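Local coordinates for protein pectate lyase (Cellvibrio cellulosa, PDB 1GXM) that cleaves polygalacturonic acid, the pectate of plant cell walls, by an anti-beta-elimination, this chain being the family 10 catalytic module of a longer lyase, at residues W24-A34 and I77-K88. Numbering follows the deposited sequence.
Sequences WLNNARTKWSA and ITEMVFLAEVYK. With GOL (glycerol), chain E.
W32 sets the edge of its six-membered ring against one face of F82, a T-shaped pair with planes at 76° and W32 CE3 3.5 Å from F82 CD2. The contact belongs to the helical, alpha/alpha-toroid-like part of this family 10 lyase, where helix 20-28 and the loop after it cross helix 77-90. F82, with CG anti to its backbone N (chi1 170°), reaches into the loop's curve, a flat ring whose rim also meets backbone carbonyls: F82 CD1 lies 3.6 Å from R29 O. The axes of 24-28 and 77-88 approach to 8.8 Å, with small A28 facing helix 77-88; A28 CB touches V81 CG1 at 3.8 Å, and branched V81 also packs on L25 CD2 and R29 CG. At one end W24 CZ2 packs on I77 CD1, while a water accepts from W24 NE1 and donates to T78 OG1, which also bonds to G74 O. T78 CG2 touches both W32 CH2 and K31 CG, the latter lying over the indole face. At the opposite end long, bent R29 grips E85 side-on, R29 NE and NH2 both 2.9 Å from E85 OE1 and on the same face of the carboxylate. With E85, N26 OD1 helps hold the guanidinium's rotation, accepting from R29 NH1 at 3.0 Å, nearly in the guanidinium plane.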
ATOM      1  N   TRP A  24      -1.135   6.602  -8.221  1.00 13.32           N
ATOM      2  CA  TRP A  24      -0.218   5.492  -8.385  1.00 12.49           C
ATOM      3  C   TRP A  24      -0.661   4.595  -9.547  1.00 12.31           C
ATOM      4  O   TRP A  24       0.138   4.182 -10.396  1.00 12.64           O
ATOM      5  CB  TRP A  24      -0.093   4.660  -7.087  1.00 12.13           C
ATOM      6  CG  TRP A  24       0.562   3.391  -7.398  1.00 12.56           C
ATOM      7  CD1 TRP A  24       1.898   3.176  -7.520  1.00 13.34           C
ATOM      8  CD2 TRP A  24      -0.083   2.188  -7.767  1.00 11.84           C
ATOM      9  NE1 TRP A  24       2.121   1.893  -7.937  1.00 13.19           N
ATOM     10  CE2 TRP A  24       0.919   1.263  -8.095  1.00 13.00           C
ATOM     11  CE3 TRP A  24      -1.425   1.775  -7.844  1.00 11.35           C
ATOM     12  CZ2 TRP A  24       0.631  -0.032  -8.503  1.00 13.55           C
ATOM     13  CZ3 TRP A  24      -1.699   0.480  -8.245  1.00 13.29           C
ATOM     14  CH2 TRP A  24      -0.682  -0.391  -8.578  1.00 13.59           C
ATOM     15  N   LEU A  25      -1.941   4.272  -9.589  1.00 12.03           N
ATOM     16  CA  LEU A  25      -2.439   3.321 -10.578  1.00 12.77           C
ATOM     17  C   LEU A  25      -2.299   3.919 -11.975  1.00 13.40           C
ATOM     18  O   LEU A  25      -1.839   3.282 -12.918  1.00 13.53           O
ATOM     19  CB  LEU A  25      -3.885   2.982 -10.290  1.00 12.14           C
ATOM     20  CG  LEU A  25      -4.481   1.833 -11.108  1.00 13.47           C
ATOM     21  CD1 LEU A  25      -5.560   1.117 -10.304  1.00 14.28           C
ATOM     22  CD2 LEU A  25      -5.054   2.344 -12.439  1.00 16.07           C
ATOM     23  N   ASN A  26      -2.714   5.156 -12.114  1.00 13.94           N
ATOM     24  CA  ASN A  26      -2.644   5.761 -13.432  1.00 14.80           C
ATOM     25  C   ASN A  26      -1.214   5.879 -13.913  1.00 15.46           C
ATOM     26  O   ASN A  26      -0.944   5.677 -15.095  1.00 16.29           O
ATOM     27  CB  ASN A  26      -3.415   7.076 -13.462  1.00 15.19           C
ATOM     28  CG  ASN A  26      -4.928   6.837 -13.511  1.00 16.97           C
ATOM     29  OD1 ASN A  26      -5.427   6.085 -14.368  1.00 17.66           O
ATOM     30  ND2 ASN A  26      -5.658   7.434 -12.576  1.00 19.68           N
ATOM     31  N   ASN A  27      -0.285   6.159 -13.009  1.00 15.69           N
ATOM     32  CA  ASN A  27       1.133   6.154 -13.363  1.00 16.34           C
ATOM     33  C   ASN A  27       1.617   4.781 -13.798  1.00 15.88           C
ATOM     34  O   ASN A  27       2.429   4.659 -14.720  1.00 16.63           O
ATOM     35  CB  ASN A  27       1.953   6.571 -12.177  1.00 17.32           C
ATOM     36  CG  ASN A  27       2.032   8.077 -12.040  0.70 19.40           C
ATOM     37  OD1 ASN A  27       2.298   8.602 -10.957  0.70 24.23           O
ATOM     38  ND2 ASN A  27       1.664   8.787 -13.104  0.70 21.65           N
ATOM     39  N   ALA A  28       1.131   3.738 -13.136  1.00 14.93           N
ATOM     40  CA  ALA A  28       1.569   2.373 -13.434  1.00 14.99           C
ATOM     41  C   ALA A  28       1.202   1.952 -14.856  1.00 14.75           C
ATOM     42  O   ALA A  28       1.807   1.066 -15.431  1.00 15.38           O
ATOM     43  CB  ALA A  28       0.980   1.393 -12.444  1.00 14.99           C
ATOM     44  N   ARG A  29       0.166   2.572 -15.405  1.00 14.96           N
ATOM     45  CA  ARG A  29      -0.280   2.258 -16.756  1.00 15.14           C
ATOM     46  C   ARG A  29       0.829   2.392 -17.787  1.00 15.89           C
ATOM     47  O   ARG A  29       0.836   1.654 -18.784  1.00 16.43           O
ATOM     48  CB  ARG A  29      -1.463   3.132 -17.137  1.00 15.29           C
ATOM     49  CG  ARG A  29      -2.694   2.810 -16.325  1.00 14.80           C
ATOM     50  CD  ARG A  29      -3.773   3.839 -16.464  1.00 15.00           C
ATOM     51  NE  ARG A  29      -4.389   3.819 -17.781  1.00 16.99           N
ATOM     52  CZ  ARG A  29      -5.391   4.605 -18.152  1.00 17.74           C
ATOM     53  NH1 ARG A  29      -5.905   5.481 -17.302  1.00 18.24           N
ATOM     54  NH2 ARG A  29      -5.881   4.510 -19.384  1.00 17.57           N
ATOM     55  N   THR A  30       1.753   3.306 -17.523  1.00 15.81           N
ATOM     56  CA  THR A  30       2.918   3.535 -18.369  1.00 17.36           C
ATOM     57  C   THR A  30       4.221   3.414 -17.599  1.00 17.90           C
ATOM     58  O   THR A  30       5.163   4.156 -17.845  1.00 18.41           O
ATOM     59  CB  THR A  30       2.833   4.924 -19.043  1.00 17.95           C
ATOM     60  OG1 THR A  30       2.795   5.968 -18.052  1.00 18.35           O
ATOM     61  CG2 THR A  30       1.554   5.062 -19.845  1.00 18.66           C
ATOM     62  N   LYS A  31       4.291   2.468 -16.661  1.00 17.79           N
ATOM     63  CA  LYS A  31       5.483   2.340 -15.820  1.00 18.61           C
ATOM     64  C   LYS A  31       6.722   2.082 -16.668  1.00 17.94           C
ATOM     65  O   LYS A  31       7.783   2.628 -16.386  1.00 18.74           O
ATOM     66  CB  LYS A  31       5.321   1.200 -14.810  1.00 19.11           C
ATOM     67  CG  LYS A  31       6.485   1.074 -13.827  0.50 20.55           C
ATOM     68  CD  LYS A  31       6.445   2.157 -12.757  0.50 22.30           C
ATOM     69  CE  LYS A  31       7.837   2.592 -12.315  0.50 24.03           C
ATOM     70  NZ  LYS A  31       8.754   1.455 -12.032  0.50 25.10           N
ATOM     71  N   TRP A  32       6.577   1.224 -17.668  1.00 17.08           N
ATOM     72  CA  TRP A  32       7.667   0.918 -18.587  1.00 17.63           C
ATOM     73  C   TRP A  32       7.211   1.268 -19.979  1.00 18.72           C
ATOM     74  O   TRP A  32       6.024   1.383 -20.253  1.00 18.17           O
ATOM     75  CB  TRP A  32       8.028  -0.561 -18.544  1.00 17.38           C
ATOM     76  CG  TRP A  32       8.366  -1.048 -17.183  1.00 16.01           C
ATOM     77  CD1 TRP A  32       9.575  -0.959 -16.559  1.00 16.49           C
ATOM     78  CD2 TRP A  32       7.480  -1.660 -16.257  1.00 15.03           C
ATOM     79  NE1 TRP A  32       9.498  -1.506 -15.300  1.00 15.89           N
ATOM     80  CE2 TRP A  32       8.219  -1.944 -15.092  1.00 14.84           C
ATOM     81  CE3 TRP A  32       6.136  -2.025 -16.300  1.00 15.72           C
ATOM     82  CZ2 TRP A  32       7.657  -2.556 -13.983  1.00 15.11           C
ATOM     83  CZ3 TRP A  32       5.587  -2.659 -15.201  1.00 15.52           C
ATOM     84  CH2 TRP A  32       6.344  -2.903 -14.053  1.00 16.42           C
ATOM     85  N   SER A  33       8.172   1.401 -20.874  1.00 19.52           N
ATOM     86  CA  SER A  33       7.863   1.601 -22.277  1.00 21.16           C
ATOM     87  C   SER A  33       7.089   0.390 -22.776  1.00 21.96           C
ATOM     88  O   SER A  33       7.303  -0.741 -22.333  1.00 21.01           O
ATOM     89  CB  SER A  33       9.150   1.803 -23.084  1.00 21.70           C
ATOM     90  OG  SER A  33       9.930   2.866 -22.554  1.00 25.53           O
ATOM     91  N   ALA A  34       6.155   0.603 -23.685  1.00 22.79           N
ATOM     92  CA  ALA A  34       5.402  -0.518 -24.248  1.00 23.65           C
ATOM     93  C   ALA A  34       6.318  -1.563 -24.905  1.00 24.03           C
ATOM     94  O   ALA A  34       5.938  -2.730 -25.057  1.00 24.36           O
ATOM     95  CB  ALA A  34       4.370  -0.024 -25.239  1.00 24.58           C
ATOM     96  N   ILE A  77       1.015  -5.855  -8.897  1.00 11.23           N
ATOM     97  CA  ILE A  77       0.052  -4.784  -9.066  1.00 11.77           C
ATOM     98  C   ILE A  77       0.481  -3.813 -10.159  1.00 11.88           C
ATOM     99  O   ILE A  77      -0.357  -3.354 -10.934  1.00 13.23           O
ATOM    100  CB  ILE A  77      -0.267  -4.082  -7.722  1.00 12.29           C
ATOM    101  CG1 ILE A  77       0.982  -3.506  -7.051  1.00 12.22           C
ATOM    102  CG2 ILE A  77      -0.986  -5.071  -6.821  1.00 13.44           C
ATOM    103  CD1 ILE A  77       0.694  -2.660  -5.804  1.00 13.98           C
ATOM    104  N   THR A  78       1.767  -3.539 -10.269  1.00 11.48           N
ATOM    105  CA  THR A  78       2.239  -2.619 -11.292  1.00 11.86           C
ATOM    106  C   THR A  78       2.196  -3.303 -12.647  1.00 12.45           C
ATOM    107  O   THR A  78       1.672  -2.755 -13.602  1.00 12.98           O
ATOM    108  CB  THR A  78       3.647  -2.164 -10.993  1.00 12.01           C
ATOM    109  OG1 THR A  78       3.714  -1.603  -9.676  1.00 12.70           O
ATOM    110  CG2 THR A  78       4.036  -1.037 -11.929  1.00 12.80           C
ATOM    111  N   GLU A  79       2.757  -4.501 -12.724  1.00 12.28           N
ATOM    112  CA  GLU A  79       2.785  -5.252 -13.978  1.00 12.63           C
ATOM    113  C   GLU A  79       1.393  -5.441 -14.551  1.00 13.04           C
ATOM    114  O   GLU A  79       1.183  -5.304 -15.763  1.00 12.92           O
ATOM    115  CB  GLU A  79       3.445  -6.628 -13.790  1.00 12.51           C
ATOM    116  CG  GLU A  79       4.945  -6.587 -13.576  1.00 13.12           C
ATOM    117  CD  GLU A  79       5.369  -6.426 -12.143  1.00 13.57           C
ATOM    118  OE1 GLU A  79       4.553  -6.006 -11.305  1.00 13.08           O
ATOM    119  OE2 GLU A  79       6.542  -6.709 -11.852  1.00 14.71           O
ATOM    120  N   MET A  80       0.421  -5.739 -13.710  1.00 12.98           N
ATOM    121  CA  MET A  80      -0.913  -6.046 -14.231  1.00 13.65           C
ATOM    122  C   MET A  80      -1.601  -4.792 -14.760  1.00 13.37           C
ATOM    123  O   MET A  80      -2.337  -4.870 -15.749  1.00 14.16           O
ATOM    124  CB  MET A  80      -1.769  -6.824 -13.243  1.00 14.40           C
ATOM    125  CG  MET A  80      -2.561  -5.978 -12.327  0.50 13.39           C
ATOM    126  SD  MET A  80      -2.918  -6.874 -10.892  0.50 10.81           S
ATOM    127  CE  MET A  80      -4.532  -7.524 -11.272  0.50 12.18           C
ATOM    128  N   VAL A  81      -1.364  -3.644 -14.127  1.00 12.82           N
ATOM    129  CA  VAL A  81      -1.977  -2.409 -14.578  1.00 12.89           C
ATOM    130  C   VAL A  81      -1.344  -2.042 -15.917  1.00 12.71           C
ATOM    131  O   VAL A  81      -2.023  -1.694 -16.881  1.00 13.50           O
ATOM    132  CB  VAL A  81      -1.800  -1.286 -13.543  1.00 12.83           C
ATOM    133  CG1 VAL A  81      -2.198   0.063 -14.122  1.00 13.61           C
ATOM    134  CG2 VAL A  81      -2.625  -1.591 -12.296  1.00 13.24           C
ATOM    135  N   PHE A  82      -0.022  -2.123 -15.969  1.00 12.30           N
ATOM    136  CA  PHE A  82       0.727  -1.885 -17.184  1.00 13.16           C
ATOM    137  C   PHE A  82       0.260  -2.759 -18.332  1.00 12.78           C
ATOM    138  O   PHE A  82      -0.040  -2.262 -19.424  1.00 13.24           O
ATOM    139  CB  PHE A  82       2.203  -2.101 -16.874  1.00 12.99           C
ATOM    140  CG  PHE A  82       3.074  -2.132 -18.081  1.00 13.72           C
ATOM    141  CD1 PHE A  82       3.264  -0.993 -18.850  1.00 16.49           C
ATOM    142  CD2 PHE A  82       3.703  -3.304 -18.445  1.00 14.34           C
ATOM    143  CE1 PHE A  82       4.086  -1.045 -19.972  1.00 16.46           C
ATOM    144  CE2 PHE A  82       4.515  -3.362 -19.535  1.00 15.61           C
ATOM    145  CZ  PHE A  82       4.719  -2.235 -20.298  1.00 15.86           C
ATOM    146  N   LEU A  83       0.132  -4.053 -18.106  1.00 12.81           N
ATOM    147  CA  LEU A  83      -0.244  -4.935 -19.209  1.00 13.14           C
ATOM    148  C   LEU A  83      -1.708  -4.747 -19.580  1.00 13.40           C
ATOM    149  O   LEU A  83      -2.093  -4.976 -20.716  1.00 13.77           O
ATOM    150  CB  LEU A  83       0.050  -6.394 -18.880  1.00 12.99           C
ATOM    151  CG  LEU A  83       1.526  -6.763 -18.782  1.00 13.10           C
ATOM    152  CD1 LEU A  83       1.666  -8.224 -18.544  1.00 14.95           C
ATOM    153  CD2 LEU A  83       2.275  -6.337 -20.016  1.00 13.96           C
ATOM    154  N   ALA A  84      -2.537  -4.304 -18.645  1.00 13.49           N
ATOM    155  CA  ALA A  84      -3.923  -4.005 -18.980  1.00 13.86           C
ATOM    156  C   ALA A  84      -3.972  -2.839 -19.940  1.00 14.19           C
ATOM    157  O   ALA A  84      -4.785  -2.817 -20.871  1.00 14.24           O
ATOM    158  CB  ALA A  84      -4.740  -3.716 -17.725  1.00 13.70           C
ATOM    159  N   GLU A  85      -3.118  -1.855 -19.694  1.00 14.05           N
ATOM    160  CA  GLU A  85      -3.015  -0.687 -20.559  1.00 15.50           C
ATOM    161  C   GLU A  85      -2.486  -1.110 -21.923  1.00 15.31           C
ATOM    162  O   GLU A  85      -2.985  -0.684 -22.936  1.00 15.63           O
ATOM    163  CB  GLU A  85      -2.118   0.376 -19.936  1.00 16.04           C
ATOM    164  CG  GLU A  85      -1.898   1.597 -20.812  1.00 18.14           C
ATOM    165  CD  GLU A  85      -3.132   2.463 -20.993  1.00 21.62           C
ATOM    166  OE1 GLU A  85      -4.082   2.351 -20.210  1.00 20.28           O
ATOM    167  OE2 GLU A  85      -3.156   3.297 -21.939  1.00 25.87           O
ATOM    168  N   VAL A  86      -1.484  -1.972 -21.949  1.00 15.11           N
ATOM    169  CA  VAL A  86      -0.969  -2.484 -23.213  1.00 15.84           C
ATOM    170  C   VAL A  86      -2.054  -3.213 -23.978  1.00 15.85           C
ATOM    171  O   VAL A  86      -2.165  -3.039 -25.193  1.00 16.57           O
ATOM    172  CB  VAL A  86       0.249  -3.408 -22.987  1.00 16.15           C
ATOM    173  CG1 VAL A  86       0.639  -4.111 -24.280  1.00 17.40           C
ATOM    174  CG2 VAL A  86       1.407  -2.629 -22.449  1.00 16.04           C
ATOM    175  N   TYR A  87      -2.854  -4.021 -23.297  1.00 16.23           N
ATOM    176  CA  TYR A  87      -3.975  -4.688 -23.931  1.00 16.28           C
ATOM    177  C   TYR A  87      -4.975  -3.681 -24.494  1.00 17.16           C
ATOM    178  O   TYR A  87      -5.462  -3.825 -25.628  1.00 17.10           O
ATOM    179  CB  TYR A  87      -4.671  -5.654 -22.978  1.00 16.19           C
ATOM    180  CG  TYR A  87      -5.857  -6.299 -23.637  1.00 15.86           C
ATOM    181  CD1 TYR A  87      -5.695  -7.020 -24.817  1.00 16.38           C
ATOM    182  CD2 TYR A  87      -7.129  -6.168 -23.115  1.00 16.51           C
ATOM    183  CE1 TYR A  87      -6.792  -7.592 -25.463  1.00 16.83           C
ATOM    184  CE2 TYR A  87      -8.224  -6.754 -23.737  1.00 17.23           C
ATOM    185  CZ  TYR A  87      -8.047  -7.458 -24.923  1.00 17.97           C
ATOM    186  OH  TYR A  87      -9.135  -8.040 -25.539  1.00 17.89           O
ATOM    187  N   LYS A  88      -5.273  -2.657 -23.710  1.00 17.37           N
ATOM    188  CA  LYS A  88      -6.207  -1.618 -24.111  1.00 18.58           C
ATOM    189  C   LYS A  88      -5.685  -0.903 -25.347  1.00 19.38           C
ATOM    190  O   LYS A  88      -6.459  -0.625 -26.270  1.00 19.93           O
ATOM    191  CB  LYS A  88      -6.433  -0.631 -22.963  1.00 18.40           C
ATOM    192  CG  LYS A  88      -7.404   0.518 -23.257  1.00 19.48           C
ATOM    193  CD  LYS A  88      -7.516   1.416 -22.033  1.00 20.09           C
ATOM    194  CE  LYS A  88      -8.328   2.687 -22.287  1.00 21.91           C
ATOM    195  NZ  LYS A  88      -9.752   2.404 -22.549  1.00 23.10           N
TER
HETATM  196  C1  GOL E1652       7.473  -1.541 -10.037  1.00 24.02           C
HETATM  197  O1  GOL E1652       8.411  -0.540  -9.728  1.00 25.16           O
HETATM  198  C2  GOL E1652       8.174  -2.886 -10.002  1.00 22.58           C
HETATM  199  O2  GOL E1652       9.220  -2.916 -10.952  1.00 23.35           O
HETATM  200  C3  GOL E1652       7.155  -3.970 -10.317  1.00 20.44           C
HETATM  201  O3  GOL E1652       7.814  -5.203 -10.136  1.00 19.96           O
HETATM  202  O   HOH W   1       4.697   0.848  -8.879  1.00 21.19           O